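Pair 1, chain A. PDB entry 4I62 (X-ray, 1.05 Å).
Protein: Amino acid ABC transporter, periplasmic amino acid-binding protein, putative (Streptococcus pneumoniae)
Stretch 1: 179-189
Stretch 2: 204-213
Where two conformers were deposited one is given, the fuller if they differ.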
# COMPACT_ATOMS: atom_id res chain seq x y z
N LYS A 179 10.25 5.64 4.41
CA LYS A 179 9.08 5.65 5.28
C LYS A 179 8.03 6.68 4.88
O LYS A 179 8.36 7.87 4.71
CB LYS A 179 9.50 5.95 6.71
CG LYS A 179 10.44 4.92 7.31
CD LYS A 179 10.71 5.18 8.80
CE LYS A 179 11.61 4.10 9.39
NZ LYS A 179 11.94 4.33 10.83
N ASN A 180 6.77 6.27 4.79
CA ASN A 180 5.70 7.23 4.46
C ASN A 180 5.57 8.33 5.50
O ASN A 180 5.29 9.49 5.15
CB ASN A 180 4.38 6.52 4.27
CG ASN A 180 4.38 5.65 3.03
OD1 ASN A 180 4.94 6.04 1.99
ND2 ASN A 180 3.73 4.49 3.09
N GLY A 181 5.75 8.01 6.77
CA GLY A 181 5.68 9.04 7.78
C GLY A 181 6.74 10.13 7.59
O GLY A 181 6.53 11.31 7.93
N ASN A 182 7.89 9.76 7.07
CA ASN A 182 8.92 10.74 6.83
C ASN A 182 8.60 11.63 5.62
O ASN A 182 8.97 12.80 5.61
CB ASN A 182 10.30 10.08 6.75
CG ASN A 182 10.78 9.56 8.11
OD1 ASN A 182 10.32 10.04 9.16
ND2 ASN A 182 11.71 8.63 8.11
N LEU A 183 7.88 11.10 4.65
CA LEU A 183 7.38 11.93 3.54
C LEU A 183 6.40 12.96 4.09
O LEU A 183 6.42 14.14 3.67
CB LEU A 183 6.68 11.06 2.48
CG LEU A 183 7.66 10.22 1.66
CD1 LEU A 183 6.94 9.09 0.88
CD2 LEU A 183 8.47 11.07 0.69
N ILE A 184 5.51 12.54 4.99
CA ILE A 184 4.56 13.48 5.57
C ILE A 184 5.28 14.56 6.38
O ILE A 184 4.96 15.74 6.26
CB ILE A 184 3.51 12.72 6.41
CG1 ILE A 184 2.61 11.84 5.51
CG2 ILE A 184 2.66 13.66 7.29
CD1 ILE A 184 1.72 12.64 4.59
N THR A 185 6.29 14.18 7.16
CA THR A 185 7.08 15.17 7.88
C THR A 185 7.78 16.15 6.93
O THR A 185 7.78 17.36 7.19
CB THR A 185 8.10 14.45 8.78
OG1 THR A 185 7.39 13.63 9.71
CG2 THR A 185 8.97 15.44 9.52
N ASP A 186 8.33 15.67 5.83
CA ASP A 186 9.00 16.54 4.88
C ASP A 186 8.00 17.48 4.19
O ASP A 186 8.33 18.64 3.91
CB ASP A 186 9.70 15.74 3.78
CG ASP A 186 11.07 15.29 4.14
OD1 ASP A 186 11.50 15.47 5.30
OD2 ASP A 186 11.73 14.73 3.24
N LEU A 187 6.78 17.02 3.94
CA LEU A 187 5.76 17.86 3.35
C LEU A 187 5.34 18.96 4.34
O LEU A 187 5.24 20.15 3.98
CB LEU A 187 4.57 17.02 2.93
CG LEU A 187 3.38 17.79 2.33
CD1 LEU A 187 3.77 18.52 1.05
CD2 LEU A 187 2.24 16.82 2.05
N LYS A 188 5.21 18.60 5.61
CA LYS A 188 4.92 19.60 6.63
C LYS A 188 6.04 20.64 6.78
O LYS A 188 5.77 21.83 6.94
CB LYS A 188 4.71 18.90 7.96
CG LYS A 188 3.38 18.18 8.07
CD LYS A 188 3.36 17.20 9.25
CE LYS A 188 2.01 16.58 9.45
NZ LYS A 188 1.00 17.50 10.09
N SER A 189 7.29 20.22 6.71
CA SER A 189 8.36 21.19 6.93
C SER A 189 8.60 22.04 5.69
O SER A 189 9.49 22.91 5.68
CB SER A 189 9.63 20.48 7.32
OG SER A 189 10.11 19.78 6.21
N GLY A 204 -6.39 9.16 4.08
CA GLY A 204 -6.13 8.77 5.46
C GLY A 204 -5.17 9.75 6.13
O GLY A 204 -5.38 10.15 7.28
N PHE A 205 -4.12 10.15 5.42
CA PHE A 205 -3.20 11.13 6.00
C PHE A 205 -3.87 12.50 6.20
O PHE A 205 -3.65 13.15 7.22
CB PHE A 205 -1.91 11.25 5.16
CG PHE A 205 -0.96 10.11 5.34
CD1 PHE A 205 -0.42 9.84 6.60
CD2 PHE A 205 -0.54 9.34 4.29
CE1 PHE A 205 0.48 8.79 6.79
CE2 PHE A 205 0.36 8.29 4.47
CZ PHE A 205 0.87 8.03 5.73
N VAL A 206 -4.70 12.95 5.25
CA VAL A 206 -5.40 14.21 5.45
C VAL A 206 -6.30 14.15 6.69
O VAL A 206 -6.37 15.14 7.43
CB VAL A 206 -6.21 14.61 4.20
CG1 VAL A 206 -7.10 15.80 4.48
CG2 VAL A 206 -5.28 14.92 3.06
N GLU A 207 -6.96 13.02 6.93
CA GLU A 207 -7.84 12.91 8.11
C GLU A 207 -7.13 13.25 9.41
O GLU A 207 -7.74 13.81 10.35
CB GLU A 207 -8.41 11.49 8.28
CG GLU A 207 -9.41 11.05 7.21
CD GLU A 207 -10.81 11.54 7.48
OE1 GLU A 207 -11.02 12.24 8.50
OE2 GLU A 207 -11.71 11.21 6.68
N ASN A 208 -5.85 12.90 9.49
CA ASN A 208 -5.10 13.11 10.72
C ASN A 208 -4.20 14.33 10.68
O ASN A 208 -3.49 14.60 11.67
CB ASN A 208 -4.28 11.87 11.05
CG ASN A 208 -5.16 10.72 11.42
OD1 ASN A 208 -6.20 10.90 12.03
ND2 ASN A 208 -4.75 9.52 11.03
N ASN A 209 -4.26 15.08 9.59
CA ASN A 209 -3.39 16.22 9.39
C ASN A 209 -4.15 17.34 8.70
O ASN A 209 -4.07 17.50 7.47
CB ASN A 209 -2.17 15.85 8.55
CG ASN A 209 -1.26 14.86 9.26
OD1 ASN A 209 -0.51 15.24 10.17
ND2 ASN A 209 -1.37 13.57 8.91
N PRO A 210 -4.89 18.13 9.46
CA PRO A 210 -5.74 19.16 8.86
C PRO A 210 -4.96 20.32 8.25
O PRO A 210 -5.55 21.19 7.59
CB PRO A 210 -6.58 19.65 10.04
CG PRO A 210 -5.75 19.33 11.25
CD PRO A 210 -5.09 18.03 10.92
N ASP A 211 -3.63 20.33 8.41
CA ASP A 211 -2.75 21.25 7.70
C ASP A 211 -2.51 20.84 6.24
O ASP A 211 -1.92 21.61 5.48
CB ASP A 211 -1.42 21.33 8.47
CG ASP A 211 -0.83 19.94 8.81
OD1 ASP A 211 -1.52 19.10 9.41
OD2 ASP A 211 0.34 19.71 8.47
N LEU A 212 -2.93 19.63 5.87
CA LEU A 212 -2.72 19.07 4.55
C LEU A 212 -4.04 18.89 3.83
O LEU A 212 -5.12 18.93 4.45
CB LEU A 212 -2.04 17.71 4.69
CG LEU A 212 -0.69 17.70 5.45
CD1 LEU A 212 -0.05 16.31 5.44
CD2 LEU A 212 0.29 18.73 4.88
N ALA A 213 -3.98 18.67 2.52
CA ALA A 213 -5.18 18.48 1.70
C ALA A 213 -4.81 17.68 0.47
O ALA A 213 -3.65 17.63 0.06
CB ALA A 213 -5.82 19.78 1.31

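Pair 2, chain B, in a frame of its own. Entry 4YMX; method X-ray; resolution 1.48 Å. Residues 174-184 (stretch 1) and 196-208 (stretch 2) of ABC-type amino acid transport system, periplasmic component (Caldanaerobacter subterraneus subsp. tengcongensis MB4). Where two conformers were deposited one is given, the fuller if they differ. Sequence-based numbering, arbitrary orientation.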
# COMPACT_ATOMS: atom_id res chain seq x y z
N ARG B 174 0.57 6.25 9.60
CA ARG B 174 1.61 5.44 8.96
C ARG B 174 1.65 4.03 9.52
O ARG B 174 1.50 3.80 10.72
CB ARG B 174 2.98 6.10 9.14
CG ARG B 174 3.07 7.51 8.57
CD ARG B 174 3.24 7.47 7.07
NE ARG B 174 4.65 7.31 6.69
CZ ARG B 174 5.17 7.68 5.52
NH1 ARG B 174 4.40 8.22 4.59
NH2 ARG B 174 6.46 7.50 5.29
N VAL B 175 1.88 3.08 8.62
CA VAL B 175 1.90 1.67 8.97
C VAL B 175 2.97 1.35 10.00
O VAL B 175 2.78 0.48 10.86
CB VAL B 175 2.09 0.80 7.70
CG1 VAL B 175 2.25 -0.67 8.06
CG2 VAL B 175 0.91 1.00 6.76
N SER B 176 4.10 2.06 9.94
CA SER B 176 5.19 1.80 10.87
C SER B 176 4.74 1.97 12.33
O SER B 176 5.18 1.24 13.21
CB SER B 176 6.38 2.71 10.56
OG SER B 176 5.96 4.06 10.51
N ASP B 177 3.83 2.91 12.58
CA ASP B 177 3.32 3.11 13.93
C ASP B 177 2.37 2.02 14.39
O ASP B 177 2.27 1.73 15.58
CB ASP B 177 2.70 4.50 14.06
CG ASP B 177 3.73 5.58 13.98
OD1 ASP B 177 4.67 5.56 14.80
OD2 ASP B 177 3.64 6.43 13.07
N GLU B 178 1.69 1.38 13.44
CA GLU B 178 0.82 0.25 13.76
C GLU B 178 1.64 -0.91 14.30
O GLU B 178 1.24 -1.58 15.25
CB GLU B 178 0.03 -0.17 12.52
CG GLU B 178 -0.85 0.95 11.98
CD GLU B 178 -1.43 0.62 10.63
OE1 GLU B 178 -1.94 -0.52 10.45
OE2 GLU B 178 -1.37 1.49 9.74
N PHE B 179 2.79 -1.16 13.68
CA PHE B 179 3.66 -2.21 14.15
C PHE B 179 4.29 -1.89 15.50
O PHE B 179 4.44 -2.78 16.34
CB PHE B 179 4.69 -2.58 13.09
CG PHE B 179 4.13 -3.47 12.01
CD1 PHE B 179 4.20 -4.84 12.14
CD2 PHE B 179 3.46 -2.92 10.92
CE1 PHE B 179 3.65 -5.67 11.17
CE2 PHE B 179 2.91 -3.74 9.94
CZ PHE B 179 3.00 -5.12 10.08
N MET B 180 4.62 -0.62 15.72
CA MET B 180 5.11 -0.21 17.03
C MET B 180 4.03 -0.40 18.09
O MET B 180 4.32 -0.85 19.21
CB MET B 180 5.61 1.24 16.99
CG MET B 180 6.90 1.40 16.20
SD MET B 180 7.21 3.12 15.72
CE MET B 180 7.42 3.89 17.32
N ASP B 181 2.78 -0.11 17.74
CA ASP B 181 1.66 -0.31 18.66
C ASP B 181 1.54 -1.78 19.07
O ASP B 181 1.41 -2.10 20.25
CB ASP B 181 0.33 0.10 18.00
CG ASP B 181 0.14 1.58 17.94
OD1 ASP B 181 0.80 2.32 18.71
OD2 ASP B 181 -0.71 2.02 17.13
N LEU B 182 1.57 -2.67 18.09
CA LEU B 182 1.44 -4.09 18.38
C LEU B 182 2.62 -4.58 19.22
O LEU B 182 2.42 -5.31 20.20
CB LEU B 182 1.30 -4.90 17.09
CG LEU B 182 1.01 -6.40 17.30
CD1 LEU B 182 -0.31 -6.62 18.02
CD2 LEU B 182 1.03 -7.13 15.96
N GLN B 183 3.82 -4.15 18.87
CA GLN B 183 5.01 -4.55 19.62
C GLN B 183 4.90 -4.14 21.08
O GLN B 183 5.30 -4.89 21.99
CB GLN B 183 6.27 -3.97 18.98
CG GLN B 183 7.57 -4.41 19.66
CD GLN B 183 7.74 -5.92 19.67
OE1 GLN B 183 7.29 -6.62 18.76
NE2 GLN B 183 8.38 -6.44 20.72
N ASN B 184 4.34 -2.95 21.31
CA ASN B 184 4.24 -2.37 22.65
C ASN B 184 2.94 -2.67 23.39
O ASN B 184 2.69 -2.11 24.45
CB ASN B 184 4.46 -0.85 22.58
CG ASN B 184 5.88 -0.48 22.20
OD1 ASN B 184 6.11 0.15 21.17
ND2 ASN B 184 6.83 -0.87 23.05
N VAL B 196 3.09 -6.79 2.78
CA VAL B 196 3.66 -5.79 3.66
C VAL B 196 3.91 -6.35 5.07
O VAL B 196 4.97 -6.09 5.67
CB VAL B 196 2.79 -4.53 3.69
CG1 VAL B 196 3.33 -3.51 4.67
CG2 VAL B 196 2.74 -3.90 2.29
N ALA B 197 2.96 -7.11 5.60
CA ALA B 197 3.17 -7.80 6.87
C ALA B 197 4.43 -8.67 6.82
O ALA B 197 5.22 -8.69 7.77
CB ALA B 197 1.95 -8.63 7.24
N LYS B 198 4.62 -9.40 5.72
CA LYS B 198 5.80 -10.25 5.61
C LYS B 198 7.08 -9.43 5.69
O LYS B 198 8.05 -9.82 6.34
CB LYS B 198 5.76 -11.10 4.33
CG LYS B 198 4.64 -12.13 4.29
CD LYS B 198 4.78 -12.98 3.04
CE LYS B 198 3.71 -14.05 2.96
NZ LYS B 198 3.82 -14.81 1.67
N ALA B 199 7.08 -8.27 5.04
CA ALA B 199 8.26 -7.41 5.07
C ALA B 199 8.57 -6.93 6.49
O ALA B 199 9.71 -7.01 6.94
CB ALA B 199 8.07 -6.24 4.13
N TYR B 200 7.55 -6.43 7.19
CA TYR B 200 7.75 -5.97 8.56
C TYR B 200 8.19 -7.09 9.50
O TYR B 200 8.98 -6.86 10.41
CB TYR B 200 6.48 -5.31 9.10
CG TYR B 200 6.35 -3.83 8.75
CD1 TYR B 200 5.65 -3.42 7.62
CD2 TYR B 200 6.90 -2.86 9.56
CE1 TYR B 200 5.52 -2.07 7.30
CE2 TYR B 200 6.79 -1.51 9.25
CZ TYR B 200 6.09 -1.13 8.12
OH TYR B 200 5.96 0.21 7.82
N LEU B 201 7.69 -8.30 9.27
CA LEU B 201 7.98 -9.42 10.16
C LEU B 201 9.41 -9.96 9.99
O LEU B 201 9.87 -10.78 10.79
CB LEU B 201 6.92 -10.52 10.02
CG LEU B 201 5.75 -10.39 11.02
CD1 LEU B 201 5.13 -8.99 11.01
CD2 LEU B 201 4.69 -11.46 10.76
N LYS B 202 10.12 -9.50 8.96
CA LYS B 202 11.55 -9.77 8.87
C LYS B 202 12.28 -9.17 10.07
O LYS B 202 13.26 -9.75 10.56
CB LYS B 202 12.14 -9.26 7.55
CG LYS B 202 11.52 -9.90 6.30
CD LYS B 202 12.25 -9.49 5.03
CE LYS B 202 12.69 -8.03 5.05
NZ LYS B 202 11.56 -7.08 5.23
N GLU B 203 11.81 -8.03 10.55
CA GLU B 203 12.38 -7.42 11.74
C GLU B 203 11.59 -7.76 13.00
O GLU B 203 12.17 -8.02 14.06
CB GLU B 203 12.46 -5.90 11.58
CG GLU B 203 13.34 -5.46 10.42
CD GLU B 203 14.74 -6.06 10.49
OE1 GLU B 203 15.28 -6.18 11.61
OE2 GLU B 203 15.28 -6.41 9.43
N TYR B 204 10.27 -7.77 12.90
CA TYR B 204 9.45 -8.05 14.07
C TYR B 204 9.26 -9.56 14.23
O TYR B 204 8.21 -10.13 13.89
CB TYR B 204 8.11 -7.34 13.95
CG TYR B 204 8.15 -5.85 14.21
CD1 TYR B 204 8.12 -5.35 15.51
CD2 TYR B 204 8.17 -4.93 13.15
CE1 TYR B 204 8.12 -3.99 15.75
CE2 TYR B 204 8.17 -3.57 13.39
CZ TYR B 204 8.14 -3.11 14.70
OH TYR B 204 8.14 -1.77 14.97
N LYS B 205 10.27 -10.20 14.80
CA LYS B 205 10.34 -11.65 14.88
C LYS B 205 9.35 -12.27 15.86
O LYS B 205 9.13 -13.48 15.83
CB LYS B 205 11.78 -12.07 15.20
CG LYS B 205 12.75 -11.75 14.07
CD LYS B 205 14.20 -11.90 14.50
CE LYS B 205 15.13 -11.77 13.30
NZ LYS B 205 14.84 -10.55 12.49
N ASP B 206 8.75 -11.46 16.72
CA ASP B 206 7.78 -11.98 17.68
C ASP B 206 6.34 -11.79 17.22
O ASP B 206 5.40 -11.87 18.02
CB ASP B 206 8.03 -11.37 19.06
CG ASP B 206 9.29 -11.90 19.70
OD1 ASP B 206 9.50 -13.13 19.65
OD2 ASP B 206 10.08 -11.08 20.22
N MET B 207 6.16 -11.53 15.93
CA MET B 207 4.82 -11.42 15.35
C MET B 207 4.55 -12.52 14.33
O MET B 207 5.48 -13.10 13.75
CB MET B 207 4.64 -10.05 14.70
CG MET B 207 4.67 -8.90 15.69
SD MET B 207 4.58 -7.33 14.83
CE MET B 207 4.80 -6.17 16.17
N LYS B 208 3.27 -12.79 14.10
CA LYS B 208 2.84 -13.77 13.11
C LYS B 208 1.63 -13.26 12.33
O LYS B 208 0.89 -12.39 12.81
CB LYS B 208 2.52 -15.12 13.76
CG LYS B 208 1.35 -15.08 14.71
CD LYS B 208 1.14 -16.42 15.39
CE LYS B 208 0.02 -16.29 16.40
NZ LYS B 208 -0.21 -17.60 17.08
O HOH W 1 7.57 -0.23 12.83
O HOH W 2 8.77 -8.54 17.27
O HOH W 3 9.20 -8.96 21.63

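The sharpest difference lies where the helix of stretch 1 ends. Pair 1 closes the contact there with charge, pair 2 with water. In pair 1, Lys188(A) leaves its helix with CA-to-CB pointing sideways, yet its chain, t at chi2 and chi3 and bent at chi4 (-76°, m), brings NZ to the turn, 2.7 Å from Asn209(A) OD1 and 2.8 Å from Asp211(A) OD2. The first is a hydrogen bond, the second part of a salt bridge, so a single ammonium gathers two turn residues. The matching Gln183(B) makes no direct hydrogen bond to stretch 2. Its amide works through two waters: one lies 2.8 Å from Gln183(B) OE1 and 3.0 Å from Asp206(B) N, the other 2.8 Å from Gln183(B) NE2 and 2.7 Å from Asp206(B) OD2. A shorter side chain thus still engages the position matching Asp211(A), with solvent filling the gap.

The backbone beneath is common to both. A helix packs against the end of a second helix, a type I turn and the start of a strand, and 14 central residues superpose at 0.7 Å. Ile184(A) falls on Phe179(B), Phe205(A) on Tyr200(B), Asn209(A) on Tyr204(B) and Leu212(A) on Met207(B); at all four matches, CA-to-CB points toward the other stretch.

At the centre, both pairs set stretch 1's side chain over one face of a stretch 2 ring. Pair 1 uses a branched aliphatic: Ile184(A) CG1 sits 3.8 Å from the centroid of the Phe205(A) ring, nearly on its normal, while Ile184(A) CD1 also reaches Leu212(A) CD1 at 4.2 Å. Pair 2 puts ring on ring. Phe179(B) and Tyr200(B) form an offset stack, planes at 4° and centroids 4.2 Å apart, and Met207(B) SD approaches the Phe179(B) edge, 3.7 Å from Phe179(B) CD1. The larger central residue goes with more buried surface, 531 Å² against 377 Å².

The turn's first residue shows a second choice. Asn209(A) spends its amide on polar work: besides OD1 accepting from the lysine, Asn209(A) ND2 donates to Phe205(A) O at 2.9 Å, tying the turn back to the preceding helix. Tyr204(B) instead lays carbon against the centre, with CE2 3.6 Å from Phe179(B) CB, and its OH shares a water with Ser176(B) O, at 2.7 Å and 2.8 Å from that water respectively.

One solution is nearly the same in both pairs: Leu187(A) CD2 meets Leu212(A) CD2 at 3.9 Å, and Leu182(B) CD2 meets Met207(B) SD at 3.7 Å. An apolar pair packs at the strand's start in both.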